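Local coordinates for protein HI1317 (PDB 1JOV) that probably interconverts the alpha and beta anomers of D-glucose 6-phosphate, acting as a hexose-phosphate mutarotase, at residues L6-L9 / L13-V16; V23-H28 / T32-L37; I43-Q48 / Q52-L57; R94-S99 / A123-V128; L215-H218 / Q222-L225. All coordinates share one frame; numbering follows the deposited sequence.

Contact 1: residues L6-L9 / L13-V16; sequences LKTL and LHLV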
# COMPACT_ATOMS: atom_id res chain seq x y z
N LEU A 6 8.49 9.73 -20.50
CA LEU A 6 9.89 9.46 -20.38
C LEU A 6 10.32 8.31 -21.21
O LEU A 6 11.44 8.35 -21.77
CB LEU A 6 10.35 9.23 -18.91
CG LEU A 6 10.26 10.34 -17.83
CD1 LEU A 6 10.67 9.96 -16.36
CD2 LEU A 6 11.09 11.57 -18.23
N LYS A 7 9.48 7.29 -21.30
CA LYS A 7 9.86 6.10 -22.04
C LYS A 7 8.71 5.16 -22.20
O LYS A 7 7.83 5.09 -21.37
CB LYS A 7 11.02 5.35 -21.30
CG LYS A 7 11.79 4.39 -22.15
CD LYS A 7 12.65 5.32 -23.12
CE LYS A 7 14.07 4.86 -23.12
NZ LYS A 7 14.97 5.90 -23.66
N THR A 8 8.63 4.68 -23.47
CA THR A 8 7.64 3.75 -23.97
C THR A 8 8.36 2.41 -23.84
O THR A 8 9.15 2.07 -24.72
CB THR A 8 7.21 3.94 -25.43
OG1 THR A 8 6.67 5.26 -25.59
CG2 THR A 8 6.16 2.91 -25.81
N LEU A 9 8.10 1.66 -22.79
CA LEU A 9 8.75 0.36 -22.66
C LEU A 9 8.07 -0.65 -23.60
O LEU A 9 8.77 -1.35 -24.38
CB LEU A 9 8.80 -0.17 -21.21
CG LEU A 9 9.57 0.64 -20.18
CD1 LEU A 9 8.80 1.94 -19.84
CD2 LEU A 9 9.72 -0.23 -18.95
N LEU A 13 2.98 -0.27 -21.49
CA LEU A 13 3.74 0.13 -20.26
C LEU A 13 4.58 1.32 -20.56
O LEU A 13 5.56 1.21 -21.35
CB LEU A 13 4.66 -0.99 -19.84
CG LEU A 13 5.27 -0.92 -18.46
CD1 LEU A 13 4.25 -0.77 -17.37
CD2 LEU A 13 6.09 -2.23 -18.26
N HIS A 14 4.29 2.46 -19.93
CA HIS A 14 5.05 3.64 -20.18
C HIS A 14 5.59 4.22 -18.93
O HIS A 14 5.02 4.04 -17.85
CB HIS A 14 4.20 4.77 -20.84
CG HIS A 14 3.49 4.35 -22.09
ND1 HIS A 14 3.86 4.78 -23.35
CD2 HIS A 14 2.41 3.56 -22.26
CE1 HIS A 14 3.05 4.25 -24.25
NE2 HIS A 14 2.15 3.52 -23.61
N LEU A 15 6.66 4.96 -19.06
CA LEU A 15 7.26 5.67 -17.91
C LEU A 15 6.98 7.14 -18.11
O LEU A 15 7.36 7.69 -19.14
CB LEU A 15 8.76 5.39 -17.81
CG LEU A 15 9.37 6.03 -16.57
CD1 LEU A 15 8.75 5.27 -15.30
CD2 LEU A 15 10.84 5.97 -16.46
N VAL A 16 6.28 7.73 -17.13
CA VAL A 16 5.76 9.12 -17.21
C VAL A 16 6.17 9.85 -15.96
O VAL A 16 5.96 9.38 -14.82
CB VAL A 16 4.27 9.09 -17.38
CG1 VAL A 16 3.58 10.55 -17.19
CG2 VAL A 16 3.75 8.26 -18.55
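Leu15 O is gripped by two consecutive backbone amides, Leu6 N at 2.7 Å and Lys7 N at 3.1 Å, and this doubled pairing is a classic beta bulge. The return bond, from Leu15 N to Lys7 O, is short at 2.6 Å and almost straight, with 175° at the hydrogen. Toward the turn, Leu9 N reaches Leu13 O at 3.0 Å and closes the pairing of this antiparallel hairpin. The leucines suit the face they share. Leu15 has its CG anti to the backbone N (chi1 -176°), which sets its CD2 4.0 Å from CD1 of Leu6, while its CB meets Leu9 CD1 at the same separation. Thr8 and His14 form the non-hydrogen-bonded pair on the other face, their side chains running side by side in one direction in one of the two modelled conformers of His14; Thr8 is exposed and His14 partly so, and polar groups are tolerated there. Lys7 leads its charged end away from the hairpin, as befits a surface strand. Strand 3-10 is an outermost strand of its five-stranded sheet, and strand 13-18 pairs on its far edge with strand 21-28. Leu9 and Leu13 also touch Tyr101 of strand 97-104.

Contact 2: residues V23-H28 / T32-L37; sequences VLHLKH and TAKISL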
# COMPACT_ATOMS: atom_id res chain seq x y z
N VAL A 23 6.88 7.59 -12.88
CA VAL A 23 5.78 6.69 -12.59
C VAL A 23 5.51 5.79 -13.78
O VAL A 23 5.28 6.24 -14.91
CB VAL A 23 4.49 7.48 -12.20
CG1 VAL A 23 3.32 6.52 -11.93
CG2 VAL A 23 4.77 8.36 -11.00
N LEU A 24 5.48 4.48 -13.57
CA LEU A 24 5.07 3.63 -14.63
C LEU A 24 3.59 3.63 -14.77
O LEU A 24 2.86 3.50 -13.75
CB LEU A 24 5.49 2.18 -14.36
CG LEU A 24 6.90 1.88 -14.49
CD1 LEU A 24 7.22 0.50 -13.87
CD2 LEU A 24 7.20 1.84 -15.98
N HIS A 25 3.11 3.70 -16.02
CA HIS A 25 1.70 3.54 -16.32
C HIS A 25 1.46 2.23 -17.09
O HIS A 25 2.01 2.02 -18.16
CB HIS A 25 1.20 4.67 -17.24
CG HIS A 25 1.19 6.07 -16.62
ND1 HIS A 25 0.29 7.04 -17.01
CD2 HIS A 25 1.97 6.60 -15.66
CE1 HIS A 25 0.50 8.14 -16.31
NE2 HIS A 25 1.53 7.90 -15.49
N LEU A 26 0.62 1.34 -16.56
CA LEU A 26 0.24 0.11 -17.21
C LEU A 26 -1.23 0.20 -17.69
O LEU A 26 -2.13 0.61 -16.91
CB LEU A 26 0.28 -0.92 -16.13
CG LEU A 26 -0.14 -2.27 -16.69
CD1 LEU A 26 0.81 -2.81 -17.75
CD2 LEU A 26 -0.34 -3.30 -15.52
N LYS A 27 -1.49 -0.10 -18.97
CA LYS A 27 -2.86 -0.20 -19.50
C LYS A 27 -2.97 -1.49 -20.28
O LYS A 27 -2.32 -1.64 -21.34
CB LYS A 27 -3.20 0.97 -20.40
CG LYS A 27 -3.40 2.20 -19.60
CD LYS A 27 -3.86 3.39 -20.51
CE LYS A 27 -4.00 4.69 -19.70
NZ LYS A 27 -2.87 4.89 -18.72
N HIS A 28 -3.74 -2.42 -19.74
CA HIS A 28 -3.72 -3.78 -20.25
C HIS A 28 -5.08 -4.36 -20.15
O HIS A 28 -5.94 -3.75 -19.59
CB HIS A 28 -2.78 -4.58 -19.37
CG HIS A 28 -2.64 -6.04 -19.77
ND1 HIS A 28 -1.63 -6.46 -20.59
CD2 HIS A 28 -3.26 -7.15 -19.32
CE1 HIS A 28 -1.67 -7.78 -20.69
NE2 HIS A 28 -2.63 -8.22 -19.92
N THR A 32 -5.68 -1.18 -15.30
CA THR A 32 -4.64 -0.15 -15.37
C THR A 32 -3.96 -0.03 -13.99
O THR A 32 -4.54 -0.41 -12.98
CB THR A 32 -5.25 1.19 -15.65
OG1 THR A 32 -6.18 1.54 -14.60
CG2 THR A 32 -6.11 1.13 -16.93
N ALA A 33 -2.76 0.47 -13.97
CA ALA A 33 -2.03 0.64 -12.72
C ALA A 33 -1.00 1.74 -12.89
O ALA A 33 -0.62 2.06 -14.00
CB ALA A 33 -1.35 -0.66 -12.32
N LYS A 34 -0.56 2.35 -11.80
CA LYS A 34 0.49 3.31 -11.83
C LYS A 34 1.37 2.99 -10.65
O LYS A 34 0.90 2.72 -9.51
CB LYS A 34 -0.08 4.72 -11.70
CG LYS A 34 -0.92 5.19 -12.92
CD LYS A 34 -1.34 6.69 -12.72
CE LYS A 34 -2.13 7.26 -13.95
NZ LYS A 34 -3.52 6.72 -13.92
N ILE A 35 2.65 2.99 -10.93
CA ILE A 35 3.63 2.64 -9.88
C ILE A 35 4.73 3.71 -9.83
O ILE A 35 5.48 3.90 -10.79
CB ILE A 35 4.35 1.29 -10.15
CG1 ILE A 35 3.27 0.19 -10.35
CG2 ILE A 35 5.33 0.96 -8.93
CD1 ILE A 35 2.71 -0.10 -11.80
N SER A 36 4.86 4.40 -8.72
CA SER A 36 5.91 5.38 -8.63
C SER A 36 7.26 4.62 -8.44
O SER A 36 7.41 3.74 -7.56
CB SER A 36 5.69 6.20 -7.35
OG SER A 36 6.91 6.77 -6.91
N LEU A 37 8.29 5.00 -9.16
CA LEU A 37 9.61 4.34 -8.91
C LEU A 37 10.21 4.78 -7.55
O LEU A 37 11.03 4.08 -6.95
CB LEU A 37 10.57 4.65 -10.06
CG LEU A 37 10.23 4.10 -11.45
CD1 LEU A 37 11.46 4.17 -12.35
CD2 LEU A 37 9.72 2.66 -11.35
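This antiparallel beta hairpin, made by strands 21-28 and 31-36, sets Leu24 against Ile35 and Leu26 against Ala33 as its hydrogen-bonded pairs. Each pair has two reciprocal backbone bonds, among them Leu24 N to Ile35 O at 2.8 Å and Leu26 N to Ala33 O at 2.9 Å, the latter nearly straight. In the non-hydrogen-bonded pairs the CA-H groups also lean on carbonyls, as Lys34 CA does on Leu24 O at 3.1 Å. The two faces differ in character. Leu24, Leu26, Ala33 and Ile35 line the apolar one: Leu26 CB meets the small Ala33 CB at 4.2 Å, and Leu24 CD1 touches CD2 of Leu37, which follows the strand. On the other face, Lys34 extends its aliphatic chain across His25 and lays CE over one face of the imidazole, 4.0 Å from its centroid and 23° off the ring normal, a CH-pi contact. His25 turns CG anti to its own carbonyl carbon (chi1 -67°), offering that face to Lys34 while NE2 bonds to His18 NE2. Lysine thus supplies both a greasy stem for the ring and a charged tip. The apolar face packs on Met127 and Phe129 of strand 121-129 and on Leu110 and Phe112 of strand 107-115; strands 13-18 and 41-47 flank the hairpin within its own sheet.

Contact 3: residues I43-Q48 / Q52-L57; sequences ISWKPQ and QDVLWL. With TRS (2-amino-2-hydroxymethyl-propane-1,3-diol), chain C.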
# COMPACT_ATOMS: atom_id res chain seq x y z
N ILE A 43 0.50 3.30 -6.82
CA ILE A 43 -0.47 4.33 -6.45
C ILE A 43 -1.85 4.32 -7.06
O ILE A 43 -2.71 5.11 -6.63
CB ILE A 43 0.23 5.71 -6.66
CG1 ILE A 43 0.80 5.83 -8.07
CG2 ILE A 43 1.34 5.79 -5.61
CD1 ILE A 43 1.18 7.27 -8.47
N SER A 44 -2.05 3.43 -8.03
CA SER A 44 -3.39 3.30 -8.64
C SER A 44 -3.53 1.87 -9.17
O SER A 44 -2.57 1.29 -9.69
CB SER A 44 -3.48 4.25 -9.83
OG SER A 44 -4.70 4.06 -10.59
N TRP A 45 -4.69 1.33 -8.99
CA TRP A 45 -4.95 0.01 -9.57
C TRP A 45 -6.44 -0.09 -9.87
O TRP A 45 -7.25 -0.04 -8.95
CB TRP A 45 -4.41 -1.18 -8.71
CG TRP A 45 -4.87 -2.48 -9.26
CD1 TRP A 45 -4.66 -2.99 -10.52
CD2 TRP A 45 -5.65 -3.46 -8.56
NE1 TRP A 45 -5.22 -4.24 -10.62
CE2 TRP A 45 -5.93 -4.50 -9.47
CE3 TRP A 45 -6.21 -3.53 -7.29
CZ2 TRP A 45 -6.65 -5.63 -9.09
CZ3 TRP A 45 -6.96 -4.65 -6.92
CH2 TRP A 45 -7.20 -5.65 -7.85
N LYS A 46 -6.80 -0.21 -11.13
CA LYS A 46 -8.24 -0.29 -11.45
C LYS A 46 -8.38 -1.54 -12.32
O LYS A 46 -8.04 -1.54 -13.51
CB LYS A 46 -8.67 0.98 -12.15
CG LYS A 46 -10.18 1.22 -12.16
CD LYS A 46 -10.45 2.63 -12.79
CE LYS A 46 -11.93 2.89 -13.03
NZ LYS A 46 -12.19 4.23 -13.67
N PRO A 47 -8.73 -2.65 -11.71
CA PRO A 47 -8.90 -3.89 -12.49
C PRO A 47 -10.15 -3.76 -13.44
O PRO A 47 -11.00 -2.92 -13.31
CB PRO A 47 -9.19 -4.94 -11.47
CG PRO A 47 -9.35 -4.25 -10.20
CD PRO A 47 -8.90 -2.83 -10.28
N GLN A 48 -10.16 -4.59 -14.44
CA GLN A 48 -11.16 -4.47 -15.54
C GLN A 48 -12.57 -4.43 -14.95
O GLN A 48 -12.96 -5.26 -14.12
CB GLN A 48 -10.96 -5.61 -16.51
CG GLN A 48 -11.52 -5.38 -17.89
CD GLN A 48 -10.96 -4.17 -18.54
OE1 GLN A 48 -11.71 -3.23 -18.72
NE2 GLN A 48 -9.63 -4.16 -18.89
N GLN A 52 -14.31 2.26 -9.88
CA GLN A 52 -13.48 3.21 -9.19
C GLN A 52 -12.10 2.59 -8.99
O GLN A 52 -11.97 1.38 -8.83
CB GLN A 52 -14.12 3.57 -7.84
CG GLN A 52 -15.52 4.31 -7.90
CD GLN A 52 -16.69 3.34 -7.94
OE1 GLN A 52 -16.49 2.17 -7.74
NE2 GLN A 52 -17.90 3.84 -8.20
N ASP A 53 -11.09 3.43 -8.91
CA ASP A 53 -9.79 2.93 -8.55
C ASP A 53 -9.89 2.15 -7.22
O ASP A 53 -10.64 2.55 -6.32
CB ASP A 53 -8.81 4.12 -8.40
CG ASP A 53 -7.30 3.81 -8.47
OD1 ASP A 53 -6.91 2.72 -8.02
OD2 ASP A 53 -6.54 4.67 -8.99
N VAL A 54 -9.14 1.07 -7.07
CA VAL A 54 -9.08 0.34 -5.80
C VAL A 54 -8.28 1.07 -4.75
O VAL A 54 -8.56 0.92 -3.52
CB VAL A 54 -8.55 -1.09 -5.98
CG1 VAL A 54 -8.37 -1.76 -4.66
CG2 VAL A 54 -9.54 -1.89 -6.82
N LEU A 55 -7.26 1.85 -5.18
CA LEU A 55 -6.41 2.52 -4.22
C LEU A 55 -6.68 4.03 -4.14
O LEU A 55 -7.11 4.66 -5.15
CB LEU A 55 -4.96 2.33 -4.65
CG LEU A 55 -4.54 0.85 -4.63
CD1 LEU A 55 -3.15 0.78 -5.18
CD2 LEU A 55 -4.53 0.30 -3.21
N TRP A 56 -6.41 4.60 -3.01
CA TRP A 56 -6.58 6.03 -2.89
C TRP A 56 -5.27 6.75 -2.95
O TRP A 56 -4.22 6.30 -2.38
CB TRP A 56 -7.30 6.31 -1.55
CG TRP A 56 -7.46 7.75 -1.16
CD1 TRP A 56 -8.62 8.53 -1.37
CD2 TRP A 56 -6.61 8.53 -0.33
NE1 TRP A 56 -8.44 9.78 -0.85
CE2 TRP A 56 -7.23 9.81 -0.19
CE3 TRP A 56 -5.35 8.34 0.21
CZ2 TRP A 56 -6.63 10.85 0.51
CZ3 TRP A 56 -4.71 9.38 0.88
CH2 TRP A 56 -5.39 10.62 1.07
N LEU A 57 -5.29 7.90 -3.61
CA LEU A 57 -4.11 8.76 -3.74
C LEU A 57 -4.58 10.17 -3.38
O LEU A 57 -5.61 10.60 -3.92
CB LEU A 57 -3.56 8.81 -5.16
CG LEU A 57 -2.40 9.74 -5.42
CD1 LEU A 57 -1.16 9.30 -4.56
CD2 LEU A 57 -2.05 9.61 -6.91
C TRS C . -10.79 7.14 -11.16
C1 TRS C . -10.70 7.12 -9.66
C2 TRS C . -11.61 5.92 -11.56
C3 TRS C . -9.40 7.05 -11.81
N TRS C . -11.46 8.38 -11.60
O1 TRS C . -11.62 6.11 -9.33
O2 TRS C . -12.98 6.24 -11.71
O3 TRS C . -9.33 5.87 -12.59
O HOH W 1 -4.92 6.46 -7.54
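Hydrogen bonds to the Asp53 carboxylate tie an edge strand to the loop that follows it: Asp53 of the loop takes hold of Ser44 and Trp45 at the margin of the five-stranded sheet. Ser44 OG donates to Asp53 OD2 over a short 2.5 Å, arriving on the syn side but 35° out of the carboxylate plane. A water donates to both Ile43 O and Asp53 OD2, so OD2 has a second donor. OD1 is likewise doubly gripped, by Trp45 N at 2.8 Å and by Leu55 N at 3.0 Å, which come from opposite faces of its plane. The Leu55 bond makes an Asx turn, a role for which aspartate is well suited, and Ile43 and Ser44 together face Lys34 in a classic beta bulge. With CG anti to its backbone N (chi1 -161°), Asp53 swings the carboxylate toward the strand. Beside these bonds, Val54 N bonds to Trp45 O at 2.9 Å, and the valine's branched carbons pack alongside the benzo part of the Trp45 indole, CB lying 3.6 Å from CE3. Pro47 CD covers one face of that indole and also meets Val54 CG2. A Tris molecule, probably from the crystallisation liquor, accepts a bond through O1 from Asp53 N at 2.8 Å.

Contact 4: residues R94-S99 / A123-V128; sequences RLWQLS and AKVSMV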
# COMPACT_ATOMS: atom_id res chain seq x y z
N ARG A 94 13.22 6.58 -1.40
CA ARG A 94 14.38 6.25 -2.21
C ARG A 94 13.89 5.67 -3.59
O ARG A 94 12.79 5.19 -3.66
CB ARG A 94 15.24 5.20 -1.55
CG ARG A 94 15.92 5.72 -0.26
CD ARG A 94 16.47 4.62 0.76
NE ARG A 94 17.39 3.69 0.14
CZ ARG A 94 17.76 2.53 0.66
NH1 ARG A 94 17.27 2.14 1.85
NH2 ARG A 94 18.63 1.75 -0.01
N LEU A 95 14.61 5.95 -4.64
CA LEU A 95 14.24 5.50 -5.97
C LEU A 95 14.61 4.01 -6.04
O LEU A 95 15.74 3.61 -5.74
CB LEU A 95 15.14 6.15 -7.08
CG LEU A 95 14.53 7.48 -7.38
CD1 LEU A 95 15.55 8.37 -8.14
CD2 LEU A 95 13.33 7.23 -8.19
N TRP A 96 13.65 3.24 -6.50
CA TRP A 96 13.89 1.84 -6.88
C TRP A 96 14.05 1.71 -8.41
O TRP A 96 13.59 2.61 -9.16
CB TRP A 96 12.72 1.01 -6.41
CG TRP A 96 12.48 0.99 -4.92
CD1 TRP A 96 12.34 2.06 -4.00
CD2 TRP A 96 12.20 -0.21 -4.16
NE1 TRP A 96 12.09 1.55 -2.75
CE2 TRP A 96 12.00 0.16 -2.84
CE3 TRP A 96 12.19 -1.57 -4.49
CZ2 TRP A 96 11.64 -0.74 -1.84
CZ3 TRP A 96 11.87 -2.53 -3.49
CH2 TRP A 96 11.66 -2.11 -2.15
N GLN A 97 14.54 0.57 -8.87
CA GLN A 97 14.65 0.31 -10.29
C GLN A 97 13.66 -0.78 -10.71
O GLN A 97 13.39 -1.69 -9.98
CB GLN A 97 16.05 -0.15 -10.63
CG GLN A 97 17.10 1.01 -10.61
CD GLN A 97 17.36 1.51 -9.21
OE1 GLN A 97 17.34 2.77 -8.95
NE2 GLN A 97 17.59 0.60 -8.28
N LEU A 98 13.14 -0.66 -11.95
CA LEU A 98 12.28 -1.71 -12.53
C LEU A 98 13.26 -2.75 -13.09
O LEU A 98 14.03 -2.47 -14.04
CB LEU A 98 11.47 -1.12 -13.65
CG LEU A 98 10.64 -2.14 -14.44
CD1 LEU A 98 9.45 -2.66 -13.64
CD2 LEU A 98 10.12 -1.46 -15.73
N SER A 99 13.34 -3.92 -12.45
CA SER A 99 14.33 -4.91 -12.86
C SER A 99 13.75 -5.97 -13.78
O SER A 99 14.47 -6.72 -14.43
CB SER A 99 14.87 -5.53 -11.57
OG SER A 99 13.83 -5.92 -10.77
N ALA A 123 16.36 -4.88 -1.11
CA ALA A 123 14.95 -5.34 -1.01
C ALA A 123 14.41 -5.47 -2.43
O ALA A 123 14.94 -4.93 -3.42
CB ALA A 123 14.08 -4.36 -0.16
N LYS A 124 13.32 -6.19 -2.51
CA LYS A 124 12.66 -6.40 -3.78
C LYS A 124 11.14 -6.17 -3.64
O LYS A 124 10.61 -6.39 -2.56
CB LYS A 124 12.97 -7.81 -4.28
CG LYS A 124 12.43 -8.16 -5.67
CD LYS A 124 13.07 -9.42 -6.20
CE LYS A 124 12.77 -10.63 -5.32
NZ LYS A 124 13.19 -11.91 -5.97
N VAL A 125 10.45 -5.77 -4.66
CA VAL A 125 8.98 -5.77 -4.62
C VAL A 125 8.51 -6.37 -5.92
O VAL A 125 8.98 -5.99 -7.00
CB VAL A 125 8.36 -4.36 -4.49
CG1 VAL A 125 6.88 -4.40 -4.82
CG2 VAL A 125 8.57 -3.81 -3.08
N SER A 126 7.57 -7.32 -5.83
CA SER A 126 6.97 -7.78 -7.06
C SER A 126 5.49 -7.44 -7.04
O SER A 126 4.83 -7.45 -6.02
CB SER A 126 7.03 -9.34 -7.25
OG SER A 126 6.37 -10.01 -6.20
N MET A 127 4.93 -7.23 -8.22
CA MET A 127 3.52 -6.95 -8.33
C MET A 127 2.96 -7.78 -9.49
O MET A 127 3.52 -7.72 -10.55
CB MET A 127 3.26 -5.46 -8.64
CG MET A 127 3.89 -4.55 -7.54
SD MET A 127 3.56 -2.79 -8.01
CE MET A 127 4.56 -1.97 -6.73
N VAL A 128 1.91 -8.56 -9.25
CA VAL A 128 1.32 -9.41 -10.25
C VAL A 128 -0.15 -8.96 -10.42
O VAL A 128 -0.93 -8.98 -9.48
CB VAL A 128 1.37 -10.92 -9.86
CG1 VAL A 128 0.79 -11.78 -10.99
CG2 VAL A 128 2.79 -11.35 -9.53
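Trp96 and Lys124 lie on backbones that do not pair: their CA atoms, the nearest across the two segments, are 8.9 Å apart. The segment 94-99 enters as a loop and becomes strand only from Gln97, whereas 123-128 is strand throughout. Between strands 97-104 and 121-129 of the eight-stranded sheet runs strand 107-115, which bonds to Gln97 and Ser99 on one side and to Ala123 on the other. The indole of Trp96 spans this gap. Holding CG anti to its carbonyl carbon (chi1 -62°), it extends the far end of its six-membered ring to the second segment. Val125 supplies CG2, which lies 3.6 Å from both CZ3 and CH2, the two side chains crossing at about a right angle. Ala123 CB meets Trp96 CH2 at 3.9 Å. Backbone C of Lys124 comes to the ring's edge, near its plane, 3.7 Å from Trp96 CZ3. The short side chain of Ala123 lets CH2 come close to the strand, and Val125 offers the ring a methyl group, while Lys124, between them, points its CB away from the indole and meets it through the backbone. Phe137 of strand 133-139 touches Trp96, Ala123 and Val125 alike and so extends the apolar cluster. At the other end of the indole, NE1 bonds to Ala91 O, so that its one polar atom is satisfied within the protein interior. The contact across the segments is therefore entirely one of van der Waals packing, buried but small (148 Å²), with the polar needs of the indole met outside it.

Contact 5: residues L215-H218 / Q222-L225; sequences LHHH and QFVL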
# COMPACT_ATOMS: atom_id res chain seq x y z
N LEU A 215 -9.14 -9.16 0.99
CA LEU A 215 -7.66 -9.17 1.18
C LEU A 215 -7.19 -10.52 1.64
O LEU A 215 -7.70 -11.04 2.66
CB LEU A 215 -7.17 -8.12 2.17
CG LEU A 215 -7.62 -6.74 1.81
CD1 LEU A 215 -7.33 -5.74 2.79
CD2 LEU A 215 -7.14 -6.39 0.35
N HIS A 216 -6.23 -11.11 0.90
CA HIS A 216 -5.59 -12.36 1.34
C HIS A 216 -4.11 -12.05 1.64
O HIS A 216 -3.32 -11.92 0.69
CB HIS A 216 -5.70 -13.42 0.25
CG HIS A 216 -5.49 -14.82 0.75
ND1 HIS A 216 -5.93 -15.93 0.05
CD2 HIS A 216 -4.89 -15.30 1.87
CE1 HIS A 216 -5.60 -17.02 0.72
NE2 HIS A 216 -4.98 -16.67 1.82
N HIS A 217 -3.77 -11.90 2.93
CA HIS A 217 -2.40 -11.56 3.33
C HIS A 217 -1.51 -12.82 3.41
O HIS A 217 -2.04 -13.91 3.55
CB HIS A 217 -2.39 -10.85 4.67
CG HIS A 217 -3.33 -9.69 4.74
ND1 HIS A 217 -2.93 -8.38 4.53
CD2 HIS A 217 -4.68 -9.65 4.96
CE1 HIS A 217 -3.97 -7.58 4.66
NE2 HIS A 217 -5.06 -8.33 4.94
N HIS A 218 -0.20 -12.69 3.29
CA HIS A 218 0.71 -13.84 3.52
C HIS A 218 1.86 -13.41 4.41
O HIS A 218 2.44 -12.35 4.21
CB HIS A 218 1.28 -14.41 2.24
CG HIS A 218 0.13 -14.75 1.30
ND1 HIS A 218 -0.51 -15.97 1.33
CD2 HIS A 218 -0.45 -14.03 0.30
CE1 HIS A 218 -1.45 -15.98 0.39
NE2 HIS A 218 -1.42 -14.83 -0.26
N GLN A 222 1.04 -8.68 11.99
CA GLN A 222 0.21 -7.59 12.50
C GLN A 222 -0.63 -7.02 11.36
O GLN A 222 -0.19 -7.06 10.19
CB GLN A 222 0.95 -6.41 13.11
CG GLN A 222 1.34 -6.63 14.59
CD GLN A 222 2.27 -7.82 14.75
OE1 GLN A 222 2.07 -8.72 15.59
NE2 GLN A 222 3.29 -7.83 13.95
N PHE A 223 -1.79 -6.49 11.65
CA PHE A 223 -2.62 -5.79 10.66
C PHE A 223 -2.94 -4.45 11.30
O PHE A 223 -3.49 -4.42 12.39
CB PHE A 223 -3.95 -6.49 10.31
CG PHE A 223 -3.86 -7.76 9.56
CD1 PHE A 223 -3.09 -7.83 8.38
CD2 PHE A 223 -4.56 -8.90 9.97
CE1 PHE A 223 -2.97 -8.99 7.67
CE2 PHE A 223 -4.45 -10.09 9.27
CZ PHE A 223 -3.66 -10.12 8.14
N VAL A 224 -2.60 -3.35 10.64
CA VAL A 224 -2.83 -2.03 11.21
C VAL A 224 -4.07 -1.39 10.53
O VAL A 224 -4.17 -1.29 9.28
CB VAL A 224 -1.56 -1.16 11.01
CG1 VAL A 224 -1.74 0.28 11.53
CG2 VAL A 224 -0.31 -1.76 11.69
N LEU A 225 -5.05 -0.97 11.32
CA LEU A 225 -6.24 -0.38 10.71
C LEU A 225 -6.14 1.07 11.07
O LEU A 225 -5.97 1.38 12.25
CB LEU A 225 -7.49 -0.99 11.33
CG LEU A 225 -8.82 -0.49 10.77
CD1 LEU A 225 -9.01 -0.87 9.31
CD2 LEU A 225 -9.94 -1.14 11.65
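His217 and Phe223 meet ring to ring, coming from opposite directions, and make up the whole tight part of this contact; the backbones behind them stay far apart, with the CA atoms of His217 and Phe223 9.3 Å from each other. CE1 of the phenyl lies over one face of the imidazole, the planes inclined at 48°, a pairing that is neither a stack nor edge-to-face. The model sets the two rings implausibly close, so their exact separation is doubtful. His217 takes chi1 -51°, with CG anti to the carbonyl carbon, which carries the imidazole toward the phenyl. In the fold this is contact between two sheets: strand 211-218 belongs to the eight-stranded one and strand 222-227 to the seven-stranded one, with the chain passing from the first to the second. Histidine suits this buried place because both its nitrogens have partners, ND1 with Thr249 OG1 and NE2 with Asn202 OD1, which should hold the ring against rotation. Phenylalanine, wholly apolar, fills the facing position and also touches Ala197. The looser side lies on the opposite face of strand 211-218, where partly exposed His216 and His218 point away from Phe223, His218 CE1 lying 3.7 Å above the plane of the His216 ring.

How the contacts relate
Contacts 1, 2 and 3 follow one another through a single sheet. Probable backbone hydrogen bonds, His14 O to His25 N (2.7 Å) and Val16 O to Val23 N, join contacts 1 and 2, and another, Lys34 O to Ile43 N (2.8 Å), joins contact 2 to contact 3. Contact 4 packs against contact 2 from the eight-stranded sheet, with Met127 CE 3.7 Å from Ile35 CG2, and a probable bond from Trp96 N to Leu37 O links them. Contact 5 lies across the chain's centre from contacts 1 and 2, closer to contact 3 (centres about 18 Å apart). Its Phe223 side chain is about 6 Å from that of Glu248, a predicted active-site residue, whereas the Leu55 side chain of contact 3 is about 10 Å from that of His150, the other.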